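Local coordinates for putative histidine protein kinase (Rhodobacter sphaeroides, PDB 3KYJ) that probably carries a phosphohistidine on its Hpt domain and passes the phosphoryl group to response regulators, linking chemoreceptor signals to the flagellar motor, at residues H71-L76 and E93-A98. Numbering follows the deposited sequence. Where two conformers were deposited one is given.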
ATOM      1  N   HIS A  71       1.864 -11.033   4.883  1.00 14.80           N
ATOM      2  CA  HIS A  71       0.507 -11.329   4.478  1.00 16.37           C
ATOM      3  C   HIS A  71      -0.190 -12.202   5.513  1.00 16.66           C
ATOM      4  O   HIS A  71      -1.352 -11.980   5.841  1.00 17.42           O
ATOM      5  CB  HIS A  71       0.451 -11.961   3.075  1.00 20.50           C
ATOM      6  CG  HIS A  71      -0.943 -12.113   2.562  1.00 28.89           C
ATOM      7  ND1 HIS A  71      -1.508 -13.335   2.282  1.00 35.05           N
ATOM      8  CD2 HIS A  71      -1.925 -11.196   2.388  1.00 34.35           C
ATOM      9  CE1 HIS A  71      -2.760 -13.160   1.893  1.00 35.81           C
ATOM     10  NE2 HIS A  71      -3.033 -11.869   1.936  1.00 36.24           N
ATOM     11  N   LEU A  72       0.491 -13.227   6.005  1.00 16.93           N
ATOM     12  CA  LEU A  72      -0.163 -14.083   6.982  0.50 18.65           C
ATOM     13  C   LEU A  72      -0.414 -13.331   8.286  1.00 17.54           C
ATOM     14  O   LEU A  72      -1.447 -13.546   8.930  1.00 20.10           O
ATOM     15  CB  LEU A  72       0.626 -15.355   7.249  0.50 22.49           C
ATOM     16  CG  LEU A  72       0.419 -16.492   6.254  0.50 24.28           C
ATOM     17  CD1 LEU A  72       0.779 -17.809   6.936  0.50 27.94           C
ATOM     18  CD2 LEU A  72      -0.985 -16.585   5.688  0.50 25.59           C
ATOM     19  N   CYS A  73       0.502 -12.442   8.679  1.00 16.39           N
ATOM     20  CA  CYS A  73       0.241 -11.571   9.831  1.00 16.54           C
ATOM     21  C   CYS A  73      -1.038 -10.772   9.605  1.00 16.75           C
ATOM     22  O   CYS A  73      -1.885 -10.670  10.494  1.00 17.89           O
ATOM     23  CB  CYS A  73       1.408 -10.624  10.088  1.00 16.33           C
ATOM     24  SG  CYS A  73       2.908 -11.392  10.671  1.00 17.17           S
ATOM     25  N   GLU A  74      -1.187 -10.216   8.404  1.00 16.17           N
ATOM     26  CA  GLU A  74      -2.336  -9.376   8.077  1.00 17.29           C
ATOM     27  C   GLU A  74      -3.615 -10.179   8.142  1.00 19.92           C
ATOM     28  O   GLU A  74      -4.637  -9.683   8.640  1.00 21.16           O
ATOM     29  CB  GLU A  74      -2.161  -8.749   6.685  1.00 19.25           C
ATOM     30  CG  GLU A  74      -3.186  -7.685   6.343  1.00 22.68           C
ATOM     31  CD  GLU A  74      -3.071  -7.243   4.904  1.00 23.79           C
ATOM     32  OE1 GLU A  74      -2.273  -6.336   4.634  1.00 24.36           O
ATOM     33  OE2 GLU A  74      -3.763  -7.812   4.045  1.00 28.71           O
ATOM     34  N   ASP A  75      -3.569 -11.428   7.673  1.00 20.66           N
ATOM     35  CA  ASP A  75      -4.733 -12.301   7.754  1.00 22.85           C
ATOM     36  C   ASP A  75      -5.173 -12.488   9.210  1.00 22.95           C
ATOM     37  O   ASP A  75      -6.376 -12.431   9.519  1.00 24.71           O
ATOM     38  CB  ASP A  75      -4.432 -13.682   7.176  1.00 24.52           C
ATOM     39  CG  ASP A  75      -4.406 -13.709   5.651  1.00 27.15           C
ATOM     40  OD1 ASP A  75      -4.743 -12.707   4.979  1.00 27.85           O
ATOM     41  OD2 ASP A  75      -4.029 -14.771   5.136  1.00 29.88           O
ATOM     42  N   LEU A  76      -4.212 -12.720  10.108  1.00 20.83           N
ATOM     43  CA  LEU A  76      -4.542 -12.979  11.515  1.00 20.87           C
ATOM     44  C   LEU A  76      -5.143 -11.717  12.142  1.00 20.70           C
ATOM     45  O   LEU A  76      -6.169 -11.769  12.849  1.00 22.27           O
ATOM     46  CB  LEU A  76      -3.291 -13.426  12.280  1.00 20.43           C
ATOM     47  CG  LEU A  76      -3.477 -13.695  13.772  1.00 20.71           C
ATOM     48  CD1 LEU A  76      -4.617 -14.681  14.034  1.00 24.68           C
ATOM     49  CD2 LEU A  76      -2.170 -14.205  14.346  1.00 21.28           C
ATOM     50  N   GLU A  93       1.565 -12.325  21.193  1.00 22.16           N
ATOM     51  CA  GLU A  93       2.854 -12.992  21.294  1.00 25.05           C
ATOM     52  C   GLU A  93       3.437 -13.385  19.924  1.00 22.10           C
ATOM     53  O   GLU A  93       4.608 -13.125  19.622  1.00 23.63           O
ATOM     54  CB  GLU A  93       2.664 -14.259  22.143  1.00 30.39           C
ATOM     55  CG  GLU A  93       3.827 -15.195  22.225  1.00 40.60           C
ATOM     56  CD  GLU A  93       3.485 -16.426  23.049  1.00 45.37           C
ATOM     57  OE1 GLU A  93       2.840 -16.277  24.115  1.00 45.42           O
ATOM     58  OE2 GLU A  93       3.859 -17.540  22.626  1.00 48.36           O
ATOM     59  N   ILE A  94       2.610 -14.042  19.124  1.00 21.20           N
ATOM     60  CA  ILE A  94       3.016 -14.502  17.797  1.00 18.98           C
ATOM     61  C   ILE A  94       3.383 -13.282  16.937  1.00 19.24           C
ATOM     62  O   ILE A  94       4.368 -13.300  16.192  1.00 20.58           O
ATOM     63  CB  ILE A  94       1.922 -15.327  17.114  1.00 20.63           C
ATOM     64  CG1 ILE A  94       1.712 -16.649  17.871  1.00 25.88           C
ATOM     65  CG2 ILE A  94       2.290 -15.618  15.662  1.00 24.17           C
ATOM     66  CD1 ILE A  94       0.447 -17.370  17.471  1.00 30.99           C
ATOM     67  N   LEU A  95       2.621 -12.203  17.057  1.00 18.02           N
ATOM     68  CA  LEU A  95       2.897 -11.026  16.235  1.00 16.05           C
ATOM     69  C   LEU A  95       4.141 -10.274  16.704  1.00 16.42           C
ATOM     70  O   LEU A  95       4.822  -9.667  15.875  1.00 16.13           O
ATOM     71  CB  LEU A  95       1.690 -10.111  16.145  1.00 16.05           C
ATOM     72  CG  LEU A  95       0.481 -10.684  15.411  1.00 15.96           C
ATOM     73  CD1 LEU A  95      -0.746  -9.776  15.532  1.00 17.99           C
ATOM     74  CD2 LEU A  95       0.838 -10.920  13.934  1.00 18.51           C
ATOM     75  N   LEU A  96       4.443 -10.295  18.006  1.00 18.23           N
ATOM     76  CA  LEU A  96       5.702  -9.740  18.491  1.00 20.23           C
ATOM     77  C   LEU A  96       6.889 -10.529  17.896  1.00 19.95           C
ATOM     78  O   LEU A  96       7.863  -9.940  17.447  1.00 20.58           O
ATOM     79  CB  LEU A  96       5.787  -9.728  20.026  1.00 22.70           C
ATOM     80  CG  LEU A  96       5.134  -8.499  20.648  1.00 25.76           C
ATOM     81  CD1 LEU A  96       5.025  -8.691  22.163  1.00 30.26           C
ATOM     82  CD2 LEU A  96       5.924  -7.251  20.306  1.00 27.78           C
ATOM     83  N   PHE A  97       6.786 -11.857  17.884  1.00 20.40           N
ATOM     84  CA  PHE A  97       7.787 -12.705  17.238  1.00 20.30           C
ATOM     85  C   PHE A  97       7.873 -12.346  15.751  1.00 19.07           C
ATOM     86  O   PHE A  97       8.966 -12.193  15.193  1.00 19.52           O
ATOM     87  CB  PHE A  97       7.399 -14.185  17.463  1.00 22.57           C
ATOM     88  CG  PHE A  97       8.310 -15.197  16.815  1.00 24.20           C
ATOM     89  CD1 PHE A  97       9.676 -15.056  16.845  1.00 28.00           C
ATOM     90  CD2 PHE A  97       7.769 -16.281  16.168  1.00 28.07           C
ATOM     91  CE1 PHE A  97      10.509 -16.016  16.237  1.00 28.66           C
ATOM     92  CE2 PHE A  97       8.587 -17.230  15.566  1.00 29.23           C
ATOM     93  CZ  PHE A  97       9.943 -17.081  15.596  1.00 28.28           C
ATOM     94  N   ALA A  98       6.721 -12.174  15.111  1.00 17.56           N
ATOM     95  CA  ALA A  98       6.705 -11.770  13.713  1.00 17.02           C
ATOM     96  C   ALA A  98       7.404 -10.436  13.501  1.00 17.15           C
ATOM     97  O   ALA A  98       8.138 -10.280  12.535  1.00 16.71           O
ATOM     98  CB  ALA A  98       5.307 -11.737  13.160  1.00 18.89           C
TER
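Cys-73 meets both Leu-95 and Ala-98 through its side chain. Its CB points toward helix 89-112, and with SG anti to the carbonyl carbon (chi1 -69°) the sulfur lies against Ala-98. Cys-73 SG sits 3.5 Å from Ala-98 CB. Leu-95 CD2 approaches the same thiol from one turn earlier in its helix, 3.9 Å from Cys-73 SG and equally near Cys-73 CB. This one methyl therefore packs along the CB-SG bond. Val-51 of helix 40-60 also touches Cys-73. Next to it, Glu-74 turns to helix 40-60, where it is hydrogen-bonded to His-52, the predicted phosphorylation site, and salt-bridged to Lys-55. One turn after Cys-73, Leu-76 brings CD2 to Leu-95 CD2 at a loose 4.5 Å. Leu-95 also packs on Leu-31 and Leu-47, joining this contact to helices 10-35 and 40-60. No hydrogen bond crosses between the segments, and all the touching residues are buried. The local axes run nearly antiparallel, at 157°, and come within 11.1 Å. This wide spacing is bridged by side chains alone. It is the apolar core packing of neighbouring antiparallel helices in the four-helix bundle of an Hpt domain.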